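Side-chain contacts in putative cytochrome P450 hydroxylase (Chondromyces apiculatus DSM 436, PDB 6GMF), which probably acts as a haem-dependent cytochrome P450 monooxygenase on terpenes, inserting oxygen from O2 into its substrates: residues A18-L23 and P378-R383; D112-L117 and L357-A362; V135-I140 and R350-V355. All blocks are in the same frame, centred on the assembly; numbering follows the deposited sequence. Where two conformers were deposited one is given.

Interaction 1: A18-L23 and P378-R383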
ATOM      1  N   ALA A  18     -11.618   4.618  16.638  1.00 24.28           N
ATOM      2  CA  ALA A  18     -12.698   4.677  17.615  1.00 24.51           C
ATOM      3  C   ALA A  18     -13.828   3.702  17.214  1.00 21.76           C
ATOM      4  O   ALA A  18     -14.266   2.853  18.029  1.00 24.06           O
ATOM      5  CB  ALA A  18     -13.164   6.109  17.736  1.00 26.57           C
ATOM      6  N   LEU A  19     -14.224   3.768  15.938  1.00 26.22           N
ATOM      7  CA  LEU A  19     -15.132   2.801  15.372  1.00 25.80           C
ATOM      8  C   LEU A  19     -14.581   1.380  15.565  1.00 25.96           C
ATOM      9  O   LEU A  19     -15.334   0.484  15.954  1.00 23.31           O
ATOM     10  CB  LEU A  19     -15.366   3.100  13.893  1.00 27.57           C
ATOM     11  CG  LEU A  19     -16.020   1.977  13.088  1.00 29.40           C
ATOM     12  CD1 LEU A  19     -17.477   1.797  13.466  1.00 30.91           C
ATOM     13  CD2 LEU A  19     -15.882   2.221  11.595  1.00 30.26           C
ATOM     14  N   PHE A  20     -13.297   1.166  15.241  1.00 22.95           N
ATOM     15  CA  PHE A  20     -12.756  -0.185  15.254  1.00 22.25           C
ATOM     16  C   PHE A  20     -12.834  -0.768  16.671  1.00 21.89           C
ATOM     17  O   PHE A  20     -13.140  -1.914  16.856  1.00 20.65           O
ATOM     18  CB  PHE A  20     -11.332  -0.243  14.693  1.00 22.23           C
ATOM     19  CG  PHE A  20     -11.193   0.195  13.243  1.00 20.49           C
ATOM     20  CD1 PHE A  20     -12.247   0.131  12.335  1.00 20.44           C
ATOM     21  CD2 PHE A  20      -9.970   0.641  12.780  1.00 21.05           C
ATOM     22  CE1 PHE A  20     -12.069   0.490  11.010  1.00 21.52           C
ATOM     23  CE2 PHE A  20      -9.799   1.017  11.462  1.00 20.50           C
ATOM     24  CZ  PHE A  20     -10.845   0.916  10.568  1.00 20.11           C
ATOM     25  N   ALA A  21     -12.487   0.040  17.679  1.00 21.90           N
ATOM     26  CA  ALA A  21     -12.507  -0.430  19.028  1.00 23.35           C
ATOM     27  C   ALA A  21     -13.931  -0.768  19.455  1.00 23.79           C
ATOM     28  O   ALA A  21     -14.110  -1.738  20.128  1.00 24.51           O
ATOM     29  CB  ALA A  21     -11.932   0.625  19.927  1.00 23.98           C
ATOM     30  N   GLU A  22     -14.891   0.050  19.022  1.00 26.43           N
ATOM     31  CA  GLU A  22     -16.277  -0.191  19.380  1.00 28.68           C
ATOM     32  C   GLU A  22     -16.737  -1.499  18.731  1.00 27.37           C
ATOM     33  O   GLU A  22     -17.375  -2.329  19.383  1.00 27.03           O
ATOM     34  CB  GLU A  22     -17.155   0.992  18.999  1.00 31.44           C
ATOM     35  CG  GLU A  22     -18.602   0.828  19.444  1.00 36.33           C
ATOM     36  CD  GLU A  22     -18.880   0.847  20.941  1.00 42.21           C
ATOM     37  OE1 GLU A  22     -17.950   0.616  21.774  1.00 45.36           O
ATOM     38  OE2 GLU A  22     -20.067   1.050  21.276  1.00 55.98           O
ATOM     39  N   LEU A  23     -16.350  -1.710  17.469  1.00 23.34           N
ATOM     40  CA  LEU A  23     -16.707  -2.926  16.753  1.00 24.24           C
ATOM     41  C   LEU A  23     -16.115  -4.147  17.468  1.00 24.48           C
ATOM     42  O   LEU A  23     -16.820  -5.123  17.724  1.00 23.15           O
ATOM     43  CB  LEU A  23     -16.196  -2.864  15.312  1.00 23.33           C
ATOM     44  CG  LEU A  23     -16.353  -4.156  14.517  1.00 24.04           C
ATOM     45  CD1 LEU A  23     -17.825  -4.537  14.399  1.00 24.36           C
ATOM     46  CD2 LEU A  23     -15.736  -4.018  13.148  1.00 23.78           C
ATOM     47  N   PRO A 378     -10.014  11.421   1.882  1.00 29.47           N
ATOM     48  CA  PRO A 378     -11.338  10.909   2.199  1.00 30.06           C
ATOM     49  C   PRO A 378     -11.486   9.461   1.694  1.00 31.73           C
ATOM     50  O   PRO A 378     -12.250   9.181   0.753  1.00 33.67           O
ATOM     51  CB  PRO A 378     -12.236  11.937   1.472  1.00 29.76           C
ATOM     52  CG  PRO A 378     -11.447  12.316   0.252  1.00 31.83           C
ATOM     53  CD  PRO A 378     -10.006  12.330   0.722  1.00 32.38           C
ATOM     54  N   SER A 379     -10.700   8.557   2.296  1.00 26.83           N
ATOM     55  CA  SER A 379     -10.738   7.139   2.011  1.00 25.72           C
ATOM     56  C   SER A 379     -10.687   6.370   3.335  1.00 24.14           C
ATOM     57  O   SER A 379      -9.838   6.616   4.219  1.00 27.27           O
ATOM     58  CB  SER A 379      -9.638   6.719   1.050  1.00 24.75           C
ATOM     59  OG  SER A 379      -9.664   5.307   0.799  1.00 25.98           O
ATOM     60  N   PHE A 380     -11.654   5.472   3.487  1.00 22.33           N
ATOM     61  CA  PHE A 380     -11.683   4.484   4.551  1.00 20.87           C
ATOM     62  C   PHE A 380     -10.645   3.390   4.305  1.00 20.14           C
ATOM     63  O   PHE A 380     -10.153   2.773   5.263  1.00 21.27           O
ATOM     64  CB  PHE A 380     -13.053   3.801   4.560  1.00 21.84           C
ATOM     65  CG  PHE A 380     -13.246   2.769   5.632  1.00 20.73           C
ATOM     66  CD1 PHE A 380     -13.350   3.144   6.962  1.00 20.99           C
ATOM     67  CD2 PHE A 380     -13.396   1.429   5.315  1.00 20.27           C
ATOM     68  CE1 PHE A 380     -13.577   2.213   7.961  1.00 19.58           C
ATOM     69  CE2 PHE A 380     -13.643   0.497   6.313  1.00 22.88           C
ATOM     70  CZ  PHE A 380     -13.710   0.877   7.643  1.00 20.85           C
ATOM     71  N   PHE A 381     -10.354   3.171   3.028  1.00 19.23           N
ATOM     72  CA  PHE A 381      -9.596   1.995   2.580  1.00 19.34           C
ATOM     73  C   PHE A 381      -8.100   2.245   2.659  1.00 18.76           C
ATOM     74  O   PHE A 381      -7.393   1.327   3.095  1.00 18.31           O
ATOM     75  CB  PHE A 381     -10.043   1.613   1.174  1.00 21.45           C
ATOM     76  CG  PHE A 381     -11.518   1.299   1.178  1.00 24.14           C
ATOM     77  CD1 PHE A 381     -11.976   0.057   1.579  1.00 27.57           C
ATOM     78  CD2 PHE A 381     -12.449   2.282   0.889  1.00 28.43           C
ATOM     79  CE1 PHE A 381     -13.334  -0.223   1.616  1.00 30.06           C
ATOM     80  CE2 PHE A 381     -13.807   1.995   0.912  1.00 27.77           C
ATOM     81  CZ  PHE A 381     -14.248   0.754   1.305  1.00 29.45           C
ATOM     82  N   ILE A 382      -7.633   3.415   2.206  1.00 18.14           N
ATOM     83  CA  ILE A 382      -6.225   3.796   2.275  1.00 19.40           C
ATOM     84  C   ILE A 382      -6.130   4.994   3.201  1.00 21.59           C
ATOM     85  O   ILE A 382      -6.766   6.036   2.930  1.00 24.80           O
ATOM     86  CB  ILE A 382      -5.672   4.138   0.885  1.00 20.38           C
ATOM     87  CG1 ILE A 382      -5.769   2.955  -0.066  1.00 22.33           C
ATOM     88  CG2 ILE A 382      -4.221   4.592   1.004  1.00 22.87           C
ATOM     89  CD1 ILE A 382      -4.823   1.850   0.294  1.00 23.91           C
ATOM     90  N   ARG A 383      -5.299   4.882   4.233  1.00 18.13           N
ATOM     91  CA  ARG A 383      -5.100   5.940   5.258  1.00 21.46           C
ATOM     92  C   ARG A 383      -3.856   6.763   4.867  1.00 19.86           C
ATOM     93  O   ARG A 383      -2.734   6.232   4.898  1.00 19.67           O
ATOM     94  CB  ARG A 383      -4.921   5.267   6.621  1.00 20.27           C
ATOM     95  CG  ARG A 383      -4.648   6.239   7.751  1.00 23.79           C
ATOM     96  CD  ARG A 383      -5.936   6.737   8.337  1.00 23.27           C
ATOM     97  NE  ARG A 383      -5.738   7.262   9.701  1.00 23.12           N
ATOM     98  CZ  ARG A 383      -6.405   8.247  10.293  1.00 27.07           C
ATOM     99  NH1 ARG A 383      -7.440   8.800   9.711  1.00 29.05           N
ATOM    100  NH2 ARG A 383      -6.021   8.667  11.486  1.00 28.50           N
TER
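The backbones of helix 16-26 and the loop at F380 stay far apart, with 11.5 Å between L19 CA and F380 CA, and three long apolar side chains bridge the distance. In the P450 fold this joins the N-terminal A helix to the loop between strands 368-369 and 389-391, probably the turn that in relatives carries the last substrate recognition site; here, though, F380 lies about 13 Å from the haem by side chain. F380 holds its CG anti to the backbone N (chi1 -179°), which sends the ring out of the loop to meet F20 coming from the opposite direction. The rings meet obliquely, their planes at 69° and centroids 6.0 Å apart. F380 CZ lies near the plane of the F20 ring, at its edge, 3.8 Å from F20 CE1. L19 adds a branch alongside, its CD2 4.3 Å from F380 CE1. Phenylalanine suits both ends because a rigid, apolar ring can bridge the distance between the two backbones without bringing polar atoms into a buried place. F20 also rests on A309 and S310 of helix 308-312, and so connects the helix to a third part of the fold. Beyond F380, R383 forms a salt bridge with E277 and a cation-pi contact with W376. The loop itself is shaped by S379, a residue small enough to fold its hydroxyl back on the chain in an ST motif: S379 OG accepts from I382 N at 3.1 Å, nearly straight at 175°, and from F381 N less straight.

Interaction 2: D112-L117 and L357-A362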
ATOM      1  N   ASP A 112      19.758   7.737  -3.738  1.00 22.91           N
ATOM      2  CA  ASP A 112      20.030   8.895  -4.612  1.00 25.97           C
ATOM      3  C   ASP A 112      18.728   9.653  -4.855  1.00 24.75           C
ATOM      4  O   ASP A 112      18.750  10.833  -4.871  1.00 23.94           O
ATOM      5  CB  ASP A 112      20.695   8.456  -5.916  1.00 27.85           C
ATOM      6  CG  ASP A 112      22.188   8.233  -5.793  1.00 29.35           C
ATOM      7  OD1 ASP A 112      22.749   8.611  -4.786  1.00 30.45           O
ATOM      8  OD2 ASP A 112      22.747   7.678  -6.715  1.00 28.97           O
ATOM      9  N   ILE A 113      17.652   8.931  -5.082  1.00 23.84           N
ATOM     10  CA  ILE A 113      16.343   9.583  -5.320  1.00 23.00           C
ATOM     11  C   ILE A 113      15.956  10.330  -4.047  1.00 23.12           C
ATOM     12  O   ILE A 113      15.534  11.430  -4.137  1.00 21.74           O
ATOM     13  CB  ILE A 113      15.312   8.524  -5.724  1.00 23.55           C
ATOM     14  CG1 ILE A 113      15.651   7.949  -7.092  1.00 23.49           C
ATOM     15  CG2 ILE A 113      13.911   9.088  -5.709  1.00 23.50           C
ATOM     16  CD1 ILE A 113      14.833   6.757  -7.467  1.00 26.36           C
ATOM     17  N   ALA A 114      16.146   9.706  -2.896  1.00 21.61           N
ATOM     18  CA  ALA A 114      15.793  10.365  -1.630  1.00 21.44           C
ATOM     19  C   ALA A 114      16.579  11.671  -1.489  1.00 21.38           C
ATOM     20  O   ALA A 114      16.011  12.659  -1.137  1.00 22.14           O
ATOM     21  CB  ALA A 114      16.024   9.428  -0.477  1.00 22.22           C
ATOM     22  N   HIS A 115      17.869  11.624  -1.769  1.00 22.56           N
ATOM     23  CA  HIS A 115      18.712  12.830  -1.625  1.00 23.36           C
ATOM     24  C   HIS A 115      18.267  13.911  -2.611  1.00 23.16           C
ATOM     25  O   HIS A 115      18.252  15.038  -2.233  1.00 23.63           O
ATOM     26  CB  HIS A 115      20.190  12.438  -1.690  1.00 24.14           C
ATOM     27  CG  HIS A 115      20.707  11.891  -0.410  1.00 24.85           C
ATOM     28  ND1 HIS A 115      20.919  12.678   0.693  1.00 28.32           N
ATOM     29  CD2 HIS A 115      21.037  10.645  -0.036  1.00 24.89           C
ATOM     30  CE1 HIS A 115      21.359  11.934   1.670  1.00 26.46           C
ATOM     31  NE2 HIS A 115      21.431  10.704   1.250  1.00 27.73           N
ATOM     32  N   GLU A 116      17.910  13.537  -3.828  1.00 24.11           N
ATOM     33  CA  GLU A 116      17.461  14.531  -4.830  1.00 25.50           C
ATOM     34  C   GLU A 116      16.159  15.176  -4.367  1.00 25.19           C
ATOM     35  O   GLU A 116      15.994  16.361  -4.542  1.00 24.78           O
ATOM     36  CB  GLU A 116      17.108  13.844  -6.135  1.00 29.50           C
ATOM     37  CG  GLU A 116      18.291  13.316  -6.866  1.00 38.06           C
ATOM     38  CD  GLU A 116      17.914  12.679  -8.188  1.00 42.42           C
ATOM     39  OE1 GLU A 116      16.809  12.960  -8.641  1.00 44.87           O
ATOM     40  OE2 GLU A 116      18.735  11.871  -8.722  1.00 59.04           O
ATOM     41  N   LEU A 117      15.254  14.373  -3.828  1.00 22.77           N
ATOM     42  CA  LEU A 117      13.976  14.940  -3.348  1.00 22.05           C
ATOM     43  C   LEU A 117      14.262  15.915  -2.209  1.00 24.07           C
ATOM     44  O   LEU A 117      13.665  16.956  -2.189  1.00 25.91           O
ATOM     45  CB  LEU A 117      13.040  13.810  -2.920  1.00 21.46           C
ATOM     46  CG  LEU A 117      12.549  12.947  -4.074  1.00 21.19           C
ATOM     47  CD1 LEU A 117      11.785  11.757  -3.558  1.00 22.13           C
ATOM     48  CD2 LEU A 117      11.674  13.755  -5.016  1.00 22.90           C
ATOM     49  N   LEU A 357      13.069   7.925   5.038  1.00 20.15           N
ATOM     50  CA  LEU A 357      13.055   8.467   6.390  1.00 21.35           C
ATOM     51  C   LEU A 357      14.507   8.672   6.874  1.00 22.19           C
ATOM     52  O   LEU A 357      14.787   9.676   7.547  1.00 23.38           O
ATOM     53  CB  LEU A 357      12.267   7.539   7.311  1.00 20.73           C
ATOM     54  CG  LEU A 357      10.754   7.564   7.091  1.00 20.83           C
ATOM     55  CD1 LEU A 357      10.135   6.468   7.892  1.00 22.10           C
ATOM     56  CD2 LEU A 357      10.137   8.917   7.452  1.00 21.86           C
ATOM     57  N   GLU A 358      15.433   7.782   6.510  1.00 22.86           N
ATOM     58  CA  GLU A 358      16.867   7.967   6.893  1.00 24.45           C
ATOM     59  C   GLU A 358      17.381   9.308   6.349  1.00 27.51           C
ATOM     60  O   GLU A 358      18.060  10.074   7.048  1.00 25.04           O
ATOM     61  CB  GLU A 358      17.775   6.865   6.350  1.00 25.09           C
ATOM     62  CG  GLU A 358      17.827   5.615   7.183  1.00 26.67           C
ATOM     63  CD  GLU A 358      18.569   4.476   6.494  1.00 29.69           C
ATOM     64  OE1 GLU A 358      18.772   4.534   5.240  1.00 30.08           O
ATOM     65  OE2 GLU A 358      18.939   3.518   7.179  1.00 30.64           O
ATOM     66  N   VAL A 359      17.035   9.615   5.101  1.00 23.82           N
ATOM     67  CA  VAL A 359      17.522  10.829   4.472  1.00 23.55           C
ATOM     68  C   VAL A 359      16.810  12.043   5.078  1.00 23.32           C
ATOM     69  O   VAL A 359      17.436  13.075   5.377  1.00 25.52           O
ATOM     70  CB  VAL A 359      17.382  10.713   2.948  1.00 22.74           C
ATOM     71  CG1 VAL A 359      17.732  12.013   2.234  1.00 24.80           C
ATOM     72  CG2 VAL A 359      18.241   9.565   2.434  1.00 24.61           C
ATOM     73  N   LEU A 360      15.482  11.985   5.198  1.00 24.02           N
ATOM     74  CA  LEU A 360      14.764  13.133   5.780  1.00 24.75           C
ATOM     75  C   LEU A 360      15.282  13.441   7.190  1.00 27.81           C
ATOM     76  O   LEU A 360      15.524  14.623   7.545  1.00 27.03           O
ATOM     77  CB  LEU A 360      13.276  12.807   5.861  1.00 27.05           C
ATOM     78  CG  LEU A 360      12.497  12.928   4.562  1.00 26.87           C
ATOM     79  CD1 LEU A 360      11.172  12.190   4.696  1.00 25.38           C
ATOM     80  CD2 LEU A 360      12.274  14.388   4.196  1.00 27.45           C
ATOM     81  N   LEU A 361      15.396  12.391   8.001  1.00 26.16           N
ATOM     82  CA  LEU A 361      15.725  12.551   9.407  1.00 29.63           C
ATOM     83  C   LEU A 361      17.144  13.093   9.523  1.00 30.43           C
ATOM     84  O   LEU A 361      17.401  13.877  10.440  1.00 35.31           O
ATOM     85  CB  LEU A 361      15.599  11.215  10.144  1.00 29.41           C
ATOM     86  CG  LEU A 361      14.177  10.720  10.397  1.00 32.98           C
ATOM     87  CD1 LEU A 361      14.153   9.520  11.332  1.00 32.55           C
ATOM     88  CD2 LEU A 361      13.290  11.820  10.919  1.00 35.90           C
ATOM     89  N   ALA A 362      18.058  12.625   8.653  1.00 29.00           N
ATOM     90  CA  ALA A 362      19.478  13.046   8.720  1.00 27.90           C
ATOM     91  C   ALA A 362      19.622  14.500   8.261  1.00 30.67           C
ATOM     92  O   ALA A 362      20.338  15.278   8.857  1.00 32.48           O
ATOM     93  CB  ALA A 362      20.327  12.147   7.882  1.00 26.48           C
TER
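One face of the H115 imidazole is covered by the two methyls of V359. V359 CG1 sits over that face, 3.8 Å from the ring centroid and 18° off the ring normal, a CH-pi contact displaced toward the ND1 and CE1 side. V359 CG2 lies over the same face near the other nitrogen, 3.6 Å from H115 NE2. The imidazole also touches A397 at the C terminus, while ND1 is hydrogen-bonded to a residue flanking one of the two segments. That bond helps to fix how the ring is turned about CB-CG, and therefore which face it offers to the valine. Histidine fits a partly exposed place such as this, since its carbons and pi face can pack on a methyl while ND1 keeps a hydrogen bond.

The neighbouring A114 supplies the other half of the contact. Its CB is 3.7 Å from V359 CG2, so this one methyl is shared between the alanine and the ring. The small alanine lets the helices come close, 6.4 Å between A114 CA and V359 CA. Helices 107-119 and 346-363 are the D and L helices of the P450 core, members of its conserved D, E, I, L four-helix bundle, and L is the helix that follows the haem-ligating cysteine, C343. V359 can reach both partners because its CG1 is anti to the backbone N (chi1 174°) and its CG2 anti to the carbonyl carbon, so the two branches spread toward helix 107-119. Polar ties flank this apolar meeting: E358 OE1 forms a salt bridge with R111 NH2, and R363 NH1 donates to the backbone oxygen of H115.

Interaction 3: V135-I140 and R350-V355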
ATOM      1  N   VAL A 135       4.806  11.426  -2.436  1.00 17.91           N
ATOM      2  CA  VAL A 135       4.147  11.010  -3.694  1.00 17.88           C
ATOM      3  C   VAL A 135       5.188  10.663  -4.749  1.00 18.04           C
ATOM      4  O   VAL A 135       5.075   9.596  -5.363  1.00 17.96           O
ATOM      5  CB  VAL A 135       3.186  12.101  -4.196  1.00 17.67           C
ATOM      6  CG1 VAL A 135       2.735  11.830  -5.624  1.00 21.48           C
ATOM      7  CG2 VAL A 135       2.009  12.207  -3.269  1.00 18.29           C
ATOM      8  N   PRO A 136       6.239  11.481  -5.018  1.00 17.21           N
ATOM      9  CA  PRO A 136       7.188  11.137  -6.079  1.00 18.42           C
ATOM     10  C   PRO A 136       7.986   9.855  -5.831  1.00 19.18           C
ATOM     11  O   PRO A 136       8.230   9.113  -6.775  1.00 19.74           O
ATOM     12  CB  PRO A 136       8.192  12.296  -6.167  1.00 20.54           C
ATOM     13  CG  PRO A 136       7.853  13.198  -4.997  1.00 21.83           C
ATOM     14  CD  PRO A 136       6.475  12.837  -4.497  1.00 17.69           C
ATOM     15  N   MET A 137       8.447   9.585  -4.606  1.00 18.47           N
ATOM     16  CA  MET A 137       9.459   8.529  -4.441  0.50 20.08           C
ATOM     17  C   MET A 137       8.954   7.199  -5.004  1.00 19.78           C
ATOM     18  O   MET A 137       9.616   6.588  -5.848  1.00 20.54           O
ATOM     19  CB  MET A 137       9.896   8.333  -2.990  0.50 24.22           C
ATOM     20  CG  MET A 137      10.417   6.946  -2.750  0.50 26.30           C
ATOM     21  SD  MET A 137      11.456   6.883  -1.322  0.50 33.01           S
ATOM     22  CE  MET A 137      13.053   7.238  -2.057  0.50 31.30           C
ATOM     23  N   PRO A 138       7.764   6.685  -4.618  1.00 16.61           N
ATOM     24  CA  PRO A 138       7.347   5.356  -5.112  1.00 18.11           C
ATOM     25  C   PRO A 138       7.183   5.289  -6.638  1.00 17.30           C
ATOM     26  O   PRO A 138       7.602   4.302  -7.312  1.00 17.80           O
ATOM     27  CB  PRO A 138       6.018   5.097  -4.420  1.00 18.49           C
ATOM     28  CG  PRO A 138       6.046   5.994  -3.201  1.00 20.56           C
ATOM     29  CD  PRO A 138       6.854   7.213  -3.597  1.00 18.81           C
ATOM     30  N   MET A 139       6.632   6.353  -7.182  1.00 17.36           N
ATOM     31  CA  MET A 139       6.372   6.453  -8.583  1.00 18.30           C
ATOM     32  C   MET A 139       7.680   6.468  -9.389  1.00 17.86           C
ATOM     33  O   MET A 139       7.794   5.769 -10.471  1.00 17.53           O
ATOM     34  CB  MET A 139       5.577   7.745  -8.774  1.00 23.58           C
ATOM     35  CG  MET A 139       5.047   7.970 -10.125  1.00 26.48           C
ATOM     36  SD  MET A 139       4.611   9.740 -10.050  1.00 27.65           S
ATOM     37  CE  MET A 139       3.201   9.577  -8.969  1.00 23.30           C
ATOM     38  N   ILE A 140       8.693   7.195  -8.916  1.00 17.99           N
ATOM     39  CA  ILE A 140       9.990   7.265  -9.604  1.00 17.67           C
ATOM     40  C   ILE A 140      10.634   5.869  -9.570  1.00 17.80           C
ATOM     41  O   ILE A 140      11.124   5.371 -10.588  1.00 17.22           O
ATOM     42  CB  ILE A 140      10.916   8.306  -8.964  1.00 19.23           C
ATOM     43  CG1 ILE A 140      10.386   9.732  -9.100  1.00 19.43           C
ATOM     44  CG2 ILE A 140      12.326   8.198  -9.497  1.00 20.21           C
ATOM     45  CD1 ILE A 140      11.111  10.732  -8.148  1.00 19.93           C
ATOM     46  N   ARG A 350       9.203  -1.391   2.488  1.00 15.05           N
ATOM     47  CA  ARG A 350      10.048  -1.275   3.707  1.00 16.17           C
ATOM     48  C   ARG A 350      11.360  -0.558   3.371  1.00 15.71           C
ATOM     49  O   ARG A 350      11.826   0.245   4.204  1.00 18.15           O
ATOM     50  CB  ARG A 350      10.318  -2.662   4.302  1.00 16.40           C
ATOM     51  CG  ARG A 350       9.156  -3.229   5.106  1.00 16.99           C
ATOM     52  CD  ARG A 350       9.424  -4.641   5.593  1.00 18.57           C
ATOM     53  NE  ARG A 350       8.585  -5.005   6.726  1.00 18.67           N
ATOM     54  CZ  ARG A 350       7.823  -6.091   6.780  1.00 17.62           C
ATOM     55  NH1 ARG A 350       7.877  -6.986   5.808  1.00 18.93           N
ATOM     56  NH2 ARG A 350       7.011  -6.279   7.805  1.00 19.67           N
ATOM     57  N   LEU A 351      11.920  -0.844   2.194  1.00 17.09           N
ATOM     58  CA  LEU A 351      13.185  -0.236   1.758  1.00 17.71           C
ATOM     59  C   LEU A 351      13.009   1.243   1.401  1.00 17.80           C
ATOM     60  O   LEU A 351      13.777   2.085   1.822  1.00 17.98           O
ATOM     61  CB  LEU A 351      13.694  -1.007   0.539  1.00 17.48           C
ATOM     62  CG  LEU A 351      15.025  -0.523  -0.018  1.00 19.01           C
ATOM     63  CD1 LEU A 351      16.064  -0.446   1.101  1.00 20.54           C
ATOM     64  CD2 LEU A 351      15.477  -1.429  -1.141  1.00 19.56           C
ATOM     65  N   GLU A 352      11.950   1.567   0.627  1.00 17.26           N
ATOM     66  CA  GLU A 352      11.715   2.967   0.244  1.00 18.35           C
ATOM     67  C   GLU A 352      11.500   3.793   1.512  1.00 17.72           C
ATOM     68  O   GLU A 352      11.985   4.917   1.629  1.00 18.10           O
ATOM     69  CB  GLU A 352      10.501   3.067  -0.691  1.00 17.54           C
ATOM     70  CG  GLU A 352      10.772   2.457  -2.058  1.00 18.64           C
ATOM     71  CD  GLU A 352       9.691   2.697  -3.096  1.00 20.26           C
ATOM     72  OE1 GLU A 352       8.938   3.661  -2.965  1.00 19.81           O
ATOM     73  OE2 GLU A 352       9.627   1.902  -4.045  1.00 21.50           O
ATOM     74  N   ALA A 353      10.693   3.242   2.436  1.00 16.77           N
ATOM     75  CA  ALA A 353      10.356   3.993   3.623  1.00 17.76           C
ATOM     76  C   ALA A 353      11.621   4.179   4.481  1.00 17.73           C
ATOM     77  O   ALA A 353      11.862   5.292   5.012  1.00 18.15           O
ATOM     78  CB  ALA A 353       9.235   3.327   4.396  1.00 16.48           C
ATOM     79  N   LYS A 354      12.361   3.088   4.676  1.00 17.97           N
ATOM     80  CA  LYS A 354      13.624   3.210   5.488  1.00 19.77           C
ATOM     81  C   LYS A 354      14.522   4.280   4.871  1.00 21.78           C
ATOM     82  O   LYS A 354      15.015   5.202   5.575  1.00 21.48           O
ATOM     83  CB  LYS A 354      14.353   1.886   5.541  1.00 20.83           C
ATOM     84  CG  LYS A 354      15.687   1.920   6.293  1.00 24.23           C
ATOM     85  CD  LYS A 354      16.575   0.760   5.969  1.00 26.90           C
ATOM     86  CE  LYS A 354      17.355   1.027   4.700  1.00 32.45           C
ATOM     87  NZ  LYS A 354      18.566   0.177   4.571  1.00 34.68           N
ATOM     88  N   VAL A 355      14.754   4.154   3.566  1.00 19.14           N
ATOM     89  CA  VAL A 355      15.728   5.060   2.961  1.00 21.52           C
ATOM     90  C   VAL A 355      15.212   6.500   3.013  1.00 19.67           C
ATOM     91  O   VAL A 355      15.916   7.397   3.414  1.00 20.59           O
ATOM     92  CB  VAL A 355      16.139   4.627   1.550  1.00 20.99           C
ATOM     93  CG1 VAL A 355      16.946   5.736   0.867  1.00 20.75           C
ATOM     94  CG2 VAL A 355      16.922   3.325   1.559  1.00 21.89           C
TER
HETATM   95  O   HOH W   1       7.574   1.997  -5.814  1.00 21.82           O
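E352 reaches from helix 346-363 to the first turns of helix 136-145, where its carboxylate lies against P138 and beside M137. Its CG is anti to the carbonyl carbon (chi1 -69°) and the chain runs extended beyond it, carrying the acid the full length of the side chain toward the other helix. There the side chain crosses the pyrrolidine, and OE1 settles 3.2 Å from P138 CA and 3.6 Å from P138 CB. Proline has no N-H to offer; its CA, which sits between the amide nitrogen and the carbonyl, is somewhat polarised, whereas the approach to CB is plain van der Waals contact. The other oxygen is linked through water: one water lies 2.7 Å from E352 OE2 and 2.7 Å from P138 O, although further acceptors compete for its protons. Glutamate suits the place because it is long enough to bring its carboxylate to P138, and the water gives OE2 of this buried acid a partner.

These are the E and L helices of the P450 four-helix core, and the E352 side chain comes within about 5 Å of the haem, with T238 of helix 220-251 also touching it.

M137 runs past E352 in the opposite sense. With CG anti to the backbone N (chi1 155°), the chain extends until it bends at chi3, -90°; an unbranched, flexible thioether can follow such a path between helices. Its contacts hold for one of two conformers, which leaves the sulfur position less certain: there M137 SD is 3.6 Å from E352 O, while M137 CG approaches E352 OE1, also at 3.6 Å.

In the fold
From the N terminus, helix 16-26 comes first and waits for the loop at 378-383, so interaction 1 closes the longest loop, with 354 residues between its segments. Inside it, helix 107-119 opens interaction 2, and helix 136-145 then opens interaction 3. Helix 346-363 answers both in reverse order, at 350-355 and then 357-362, so the three loops nest and none cross. Interactions 2 and 3 share that helix and touch directly, I113 CD1 packing 3.5 Å from I140 CG2, so the D, E and L helices form one continuous block. Interaction 1 stands about 25 Å from interaction 3, centre to centre, joining the N-terminal helix 16-26 to the loop before strand 389-391.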